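Local atomic coordinates of putative antitoxin HigA3 (PDB entry 6LTZ), a protein that probably acts as the antitoxin of a type II toxin-antitoxin pair and binds DNA as a helix-turn-helix transcription regulator. Residues A42-R45 / K46-H50; S72-L75 / S76-E79. All coordinates share one frame; numbering follows the deposited sequence.

Contact 1 (A42-R45 / K46-H50); sequences AEIR and KALGH. With GOL (glycerol), chain D.
The last turn of helix 41-47, the opening helix of the Cro/C1-type helix-turn-helix domain, unwinds here through successive backbone bonds from K46, A47 and L48 to the turn before. K46 N still meets A42 O at 2.9 Å with the donor nearly in line with the C=O bond (161°), a regular helical bond. Beyond it the pattern blurs: I44 O receives A47 N at 3.3 Å and L48 N at 3.1 Å, both weakly, as i+3 and i+4 bonds mix. L48 then leaves helical angles, and G49 follows with a positive phi (150°) at backbone angles that call for glycine. On the apolar side I44 and L48 run side by side, I44 CG2 against L48 CD2 at 3.8 Å, and both reach the second subunit, I44 packing on its V105 and L48 on its F100. L48 CD1 also lies against I44 O at 3.3 Å. On the polar side the bend of R45 at chi3 (57°) turns its guanidinium so that K46 CG lies over one face. R45 NE is bound in a salt bridge to E71 and NH1 to the carbonyl of A51, which ties the helix end to helix 64-72 and to the loop leading into helix 53-60. A glycerol, probably from the crystallisation liquor, has its O2 near the guanidinium plane, accepting a bond from R45 NH2 at 3.1 Å and a weak one from K46 NZ. E71, paired with R45, would probably offset part of the repulsion between R45 NH2 and K46 NZ, 3.8 Å apart.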
ATOM      1  N   ALA A  42      -7.370 -12.467   4.977  1.00 42.51           N
ATOM      2  CA  ALA A  42      -8.479 -13.397   5.173  1.00 44.68           C
ATOM      3  C   ALA A  42      -9.352 -13.025   6.375  1.00 42.54           C
ATOM      4  O   ALA A  42     -10.577 -13.130   6.309  1.00 43.54           O
ATOM      5  CB  ALA A  42      -7.950 -14.808   5.327  1.00 47.08           C
ATOM      6  N   GLU A  43      -8.711 -12.600   7.464  1.00 48.54           N
ATOM      7  CA  GLU A  43      -9.404 -12.140   8.671  1.00 44.42           C
ATOM      8  C   GLU A  43     -10.426 -11.068   8.339  1.00 51.30           C
ATOM      9  O   GLU A  43     -11.577 -11.106   8.784  1.00 40.30           O
ATOM     10  CB  GLU A  43      -8.405 -11.576   9.683  1.00 59.41           C
ATOM     11  CG  GLU A  43      -8.041 -12.494  10.831  1.00 76.16           C
ATOM     12  CD  GLU A  43      -7.015 -11.864  11.758  1.00 82.69           C
ATOM     13  OE1 GLU A  43      -5.898 -11.556  11.292  1.00 75.92           O
ATOM     14  OE2 GLU A  43      -7.336 -11.656  12.948  1.00 84.32           O
ATOM     15  N   ILE A  44      -9.957 -10.100   7.562  1.00 40.41           N
ATOM     16  CA  ILE A  44     -10.755  -8.988   7.082  1.00 52.34           C
ATOM     17  C   ILE A  44     -11.956  -9.474   6.274  1.00 49.09           C
ATOM     18  O   ILE A  44     -13.092  -9.092   6.549  1.00 43.75           O
ATOM     19  CB  ILE A  44      -9.883  -8.043   6.227  1.00 49.96           C
ATOM     20  CG1 ILE A  44      -8.809  -7.393   7.100  1.00 63.54           C
ATOM     21  CG2 ILE A  44     -10.715  -6.990   5.547  1.00 53.89           C
ATOM     22  CD1 ILE A  44      -7.765  -6.628   6.325  1.00 58.82           C
ATOM     23  N   ARG A  45     -11.697 -10.329   5.290  1.00 35.01           N
ATOM     24  CA  ARG A  45     -12.752 -10.865   4.434  1.00 30.66           C
ATOM     25  C   ARG A  45     -13.840 -11.549   5.256  1.00 33.13           C
ATOM     26  O   ARG A  45     -15.026 -11.277   5.078  1.00 37.42           O
ATOM     27  CB  ARG A  45     -12.168 -11.843   3.406  1.00 31.03           C
ATOM     28  CG  ARG A  45     -13.222 -12.535   2.543  1.00 25.71           C
ATOM     29  CD  ARG A  45     -12.608 -13.266   1.352  1.00 28.33           C
ATOM     30  NE  ARG A  45     -11.616 -14.263   1.751  1.00 28.29           N
ATOM     31  CZ  ARG A  45     -11.912 -15.444   2.285  1.00 43.38           C
ATOM     32  NH1 ARG A  45     -13.178 -15.781   2.498  1.00 25.56           N
ATOM     33  NH2 ARG A  45     -10.940 -16.286   2.613  1.00 38.69           N
ATOM     34  N   LYS A  46     -13.427 -12.409   6.182  1.00 32.69           N
ATOM     35  CA  LYS A  46     -14.364 -13.239   6.937  1.00 42.45           C
ATOM     36  C   LYS A  46     -15.207 -12.467   7.954  1.00 47.47           C
ATOM     37  O   LYS A  46     -16.286 -12.918   8.336  1.00 50.28           O
ATOM     38  CB  LYS A  46     -13.604 -14.361   7.648  1.00 41.47           C
ATOM     39  CG  LYS A  46     -13.019 -15.406   6.705  1.00 51.46           C
ATOM     40  CD  LYS A  46     -12.049 -16.331   7.427  1.00 53.58           C
ATOM     41  CE  LYS A  46     -12.224 -17.778   6.988  1.00 59.69           C
ATOM     42  NZ  LYS A  46     -11.268 -18.171   5.915  1.00 61.91           N
ATOM     43  N   ALA A  47     -14.726 -11.308   8.388  1.00 47.83           N
ATOM     44  CA  ALA A  47     -15.430 -10.536   9.410  1.00 51.95           C
ATOM     45  C   ALA A  47     -16.367  -9.499   8.802  1.00 51.91           C
ATOM     46  O   ALA A  47     -17.312  -9.043   9.450  1.00 52.86           O
ATOM     47  CB  ALA A  47     -14.434  -9.858  10.334  1.00 60.56           C
ATOM     48  N   LEU A  48     -16.068  -9.143   7.554  1.00 48.31           N
ATOM     49  CA  LEU A  48     -16.795  -8.031   6.901  1.00 51.16           C
ATOM     50  C   LEU A  48     -17.833  -8.469   5.883  1.00 53.62           C
ATOM     51  O   LEU A  48     -18.229  -7.640   5.040  1.00 42.45           O
ATOM     52  CB  LEU A  48     -15.800  -7.151   6.172  1.00 45.63           C
ATOM     53  CG  LEU A  48     -15.112  -6.088   7.027  1.00 61.26           C
ATOM     54  CD1 LEU A  48     -14.493  -6.710   8.269  1.00 56.67           C
ATOM     55  CD2 LEU A  48     -14.058  -5.344   6.221  1.00 63.24           C
ATOM     56  N   GLY A  49     -18.246  -9.715   5.964  1.00 43.28           N
ATOM     57  CA  GLY A  49     -19.215 -10.230   5.024  1.00 37.22           C
ATOM     58  C   GLY A  49     -18.986 -11.706   4.816  1.00 34.02           C
ATOM     59  O   GLY A  49     -18.303 -12.355   5.608  1.00 31.35           O
ATOM     60  N   HIS A  50     -19.547 -12.231   3.736  1.00 25.28           N
ATOM     61  CA  HIS A  50     -19.563 -13.669   3.528  1.00 23.96           C
ATOM     62  C   HIS A  50     -18.934 -14.062   2.205  1.00 25.21           C
ATOM     63  O   HIS A  50     -19.180 -15.152   1.696  1.00 26.67           O
ATOM     64  CB  HIS A  50     -20.999 -14.181   3.616  1.00 27.00           C
ATOM     65  CG  HIS A  50     -21.638 -13.926   4.945  1.00 38.91           C
ATOM     66  ND1 HIS A  50     -22.395 -12.805   5.208  1.00 35.47           N
ATOM     67  CD2 HIS A  50     -21.616 -14.642   6.094  1.00 40.41           C
ATOM     68  CE1 HIS A  50     -22.820 -12.845   6.458  1.00 47.51           C
ATOM     69  NE2 HIS A  50     -22.360 -13.950   7.018  1.00 38.97           N
TER
HETATM   70  C1  GOL D 202     -13.096 -19.090   1.261  1.00 29.91           C
HETATM   71  O1  GOL D 202     -12.464 -20.001   0.398  1.00 59.02           O
HETATM   72  C2  GOL D 202     -12.830 -19.528   2.680  1.00 39.43           C
HETATM   73  O2  GOL D 202     -11.465 -19.297   2.931  1.00 48.90           O
HETATM   74  C3  GOL D 202     -13.640 -18.738   3.685  1.00 50.13           C
HETATM   75  O3  GOL D 202     -13.990 -19.594   4.751  1.00 69.70           O

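Contact 2 (S72-L75 / S76-E79); sequences SGDL and SHTE
D74 OD2 is approached by two groups of S76, the hydroxyl OG at 2.8 Å and the backbone N at 3.2 Å. The amide bond is weak, but it closes an Asx turn over D74-S76 in the loop that leads from helix 64-72, the end of the predicted helix-turn-helix motif, to helix 80-89. S76 OG is equally close to D74 OD1 (2.8 Å), and which oxygen accepts its single proton is not settled. The serine can present both donors because OG is turned beside its own backbone N (chi1 -60°), while D74 places its CG anti to N (chi1 155°) and so brings the carboxylate up to meet them. H77 ND1 is 4.4 Å from D74 OD2, near enough for the carboxylate perhaps to favour a protonated imidazole. E79 OE1 makes a weak hydrogen bond to H77 ND1 of the second subunit. Overlapping the Asx turn, a type I beta turn spans L75-T78: T78 N bonds to L75 O at 3.1 Å, its N-H pointing well at the oxygen (159°), with the donor above the carbonyl plane. The side chains of L75 and T78, at the two ends of this turn, lie side by side and both rest on L70 of helix 64-72, while L75 also packs on A109 of the second subunit; backbone hydrogen bonds also join S76 and T78 to that subunit. Between the two side chains, L75 CD2 comes to 3.8 Å from T78 OG1.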
ATOM      1  N   SER A  72      -2.536 -15.790   2.032  1.00 43.95           N
ATOM      2  CA  SER A  72      -1.644 -16.689   2.755  1.00 64.32           C
ATOM      3  C   SER A  72      -0.223 -16.148   2.787  1.00 63.13           C
ATOM      4  O   SER A  72       0.377 -16.008   3.854  1.00 68.68           O
ATOM      5  CB  SER A  72      -1.654 -18.084   2.122  1.00 51.52           C
ATOM      6  OG  SER A  72      -1.025 -18.073   0.851  1.00 57.72           O
ATOM      7  N   GLY A  73       0.304 -15.839   1.608  1.00 50.92           N
ATOM      8  CA  GLY A  73       1.692 -15.449   1.471  1.00 66.27           C
ATOM      9  C   GLY A  73       2.038 -14.098   2.059  1.00 57.62           C
ATOM     10  O   GLY A  73       1.193 -13.400   2.617  1.00 63.17           O
ATOM     11  N   ASP A  74       3.306 -13.737   1.930  1.00 62.92           N
ATOM     12  CA  ASP A  74       3.799 -12.447   2.376  1.00 63.66           C
ATOM     13  C   ASP A  74       3.508 -11.376   1.325  1.00 53.96           C
ATOM     14  O   ASP A  74       3.707 -11.597   0.129  1.00 53.40           O
ATOM     15  CB  ASP A  74       5.295 -12.546   2.675  1.00 64.63           C
ATOM     16  CG  ASP A  74       6.001 -11.225   2.555  1.00 58.25           C
ATOM     17  OD1 ASP A  74       5.820 -10.361   3.440  1.00 62.65           O
ATOM     18  OD2 ASP A  74       6.749 -11.064   1.571  1.00 65.87           O
ATOM     19  N   LEU A  75       3.027 -10.220   1.776  1.00 42.61           N
ATOM     20  CA  LEU A  75       2.576  -9.166   0.872  1.00 44.15           C
ATOM     21  C   LEU A  75       3.677  -8.225   0.389  1.00 41.79           C
ATOM     22  O   LEU A  75       3.382  -7.204  -0.228  1.00 33.48           O
ATOM     23  CB  LEU A  75       1.490  -8.330   1.546  1.00 42.83           C
ATOM     24  CG  LEU A  75       0.224  -9.046   2.009  1.00 45.73           C
ATOM     25  CD1 LEU A  75      -0.725  -8.046   2.640  1.00 43.38           C
ATOM     26  CD2 LEU A  75      -0.436  -9.759   0.847  1.00 50.21           C
ATOM     27  N   SER A  76       4.935  -8.560   0.664  1.00 37.00           N
ATOM     28  CA  SER A  76       6.046  -7.667   0.335  1.00 36.41           C
ATOM     29  C   SER A  76       6.154  -7.381  -1.153  1.00 29.78           C
ATOM     30  O   SER A  76       6.549  -6.287  -1.545  1.00 32.61           O
ATOM     31  CB  SER A  76       7.373  -8.242   0.831  1.00 44.85           C
ATOM     32  OG  SER A  76       7.358  -8.418   2.234  1.00 51.80           O
ATOM     33  N   HIS A  77       5.814  -8.361  -1.985  1.00 25.38           N
ATOM     34  CA  HIS A  77       5.948  -8.180  -3.423  1.00 25.21           C
ATOM     35  C   HIS A  77       4.592  -7.953  -4.095  1.00 29.03           C
ATOM     36  O   HIS A  77       4.467  -8.038  -5.315  1.00 37.02           O
ATOM     37  CB  HIS A  77       6.674  -9.379  -4.036  1.00 32.98           C
ATOM     38  CG  HIS A  77       8.070  -9.554  -3.520  1.00 40.56           C
ATOM     39  ND1 HIS A  77       8.364 -10.315  -2.409  1.00 47.92           N
ATOM     40  CD2 HIS A  77       9.249  -9.043  -3.949  1.00 44.81           C
ATOM     41  CE1 HIS A  77       9.666 -10.277  -2.182  1.00 42.60           C
ATOM     42  NE2 HIS A  77      10.226  -9.512  -3.103  1.00 53.27           N
ATOM     43  N   THR A  78       3.588  -7.641  -3.288  1.00 28.50           N
ATOM     44  CA  THR A  78       2.257  -7.332  -3.808  1.00 28.13           C
ATOM     45  C   THR A  78       2.162  -5.857  -4.195  1.00 26.31           C
ATOM     46  O   THR A  78       2.518  -4.980  -3.405  1.00 24.08           O
ATOM     47  CB  THR A  78       1.173  -7.670  -2.776  1.00 26.54           C
ATOM     48  OG1 THR A  78       1.245  -9.063  -2.461  1.00 33.97           O
ATOM     49  CG2 THR A  78      -0.217  -7.353  -3.322  1.00 23.97           C
ATOM     50  N   GLU A  79       1.699  -5.586  -5.415  1.00 22.29           N
ATOM     51  CA  GLU A  79       1.550  -4.208  -5.877  1.00 29.51           C
ATOM     52  C   GLU A  79       0.405  -3.504  -5.152  1.00 28.74           C
ATOM     53  O   GLU A  79      -0.600  -4.130  -4.806  1.00 23.27           O
ATOM     54  CB  GLU A  79       1.315  -4.165  -7.390  1.00 29.33           C
ATOM     55  CG  GLU A  79       2.427  -4.808  -8.206  1.00 33.28           C
ATOM     56  CD  GLU A  79       2.261  -4.601  -9.703  1.00 41.71           C
ATOM     57  OE1 GLU A  79       1.231  -4.037 -10.127  1.00 34.54           O
ATOM     58  OE2 GLU A  79       3.169  -5.002 -10.457  1.00 45.48           O
TER

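Both contacts are local, each formed within one continuous stretch, and both reach the second subunit, yet they serve different parts of the helix-turn-helix domain. Contact 1 is partly buried and ends a helix: main-chain bonds dominate, with an apolar flank facing the other chain and a cationic flank whose R45 is held by E71. Contact 2 lies at the surface in a linker between two helices, where an Asx turn and an overlapping beta turn take the place of helical bonding. Helix 64-72 is common to them, receiving the R45 salt bridge in contact 1 and the side chains of L75 and T78 in contact 2 on L70. Their centres are about 18 Å apart and they do not touch.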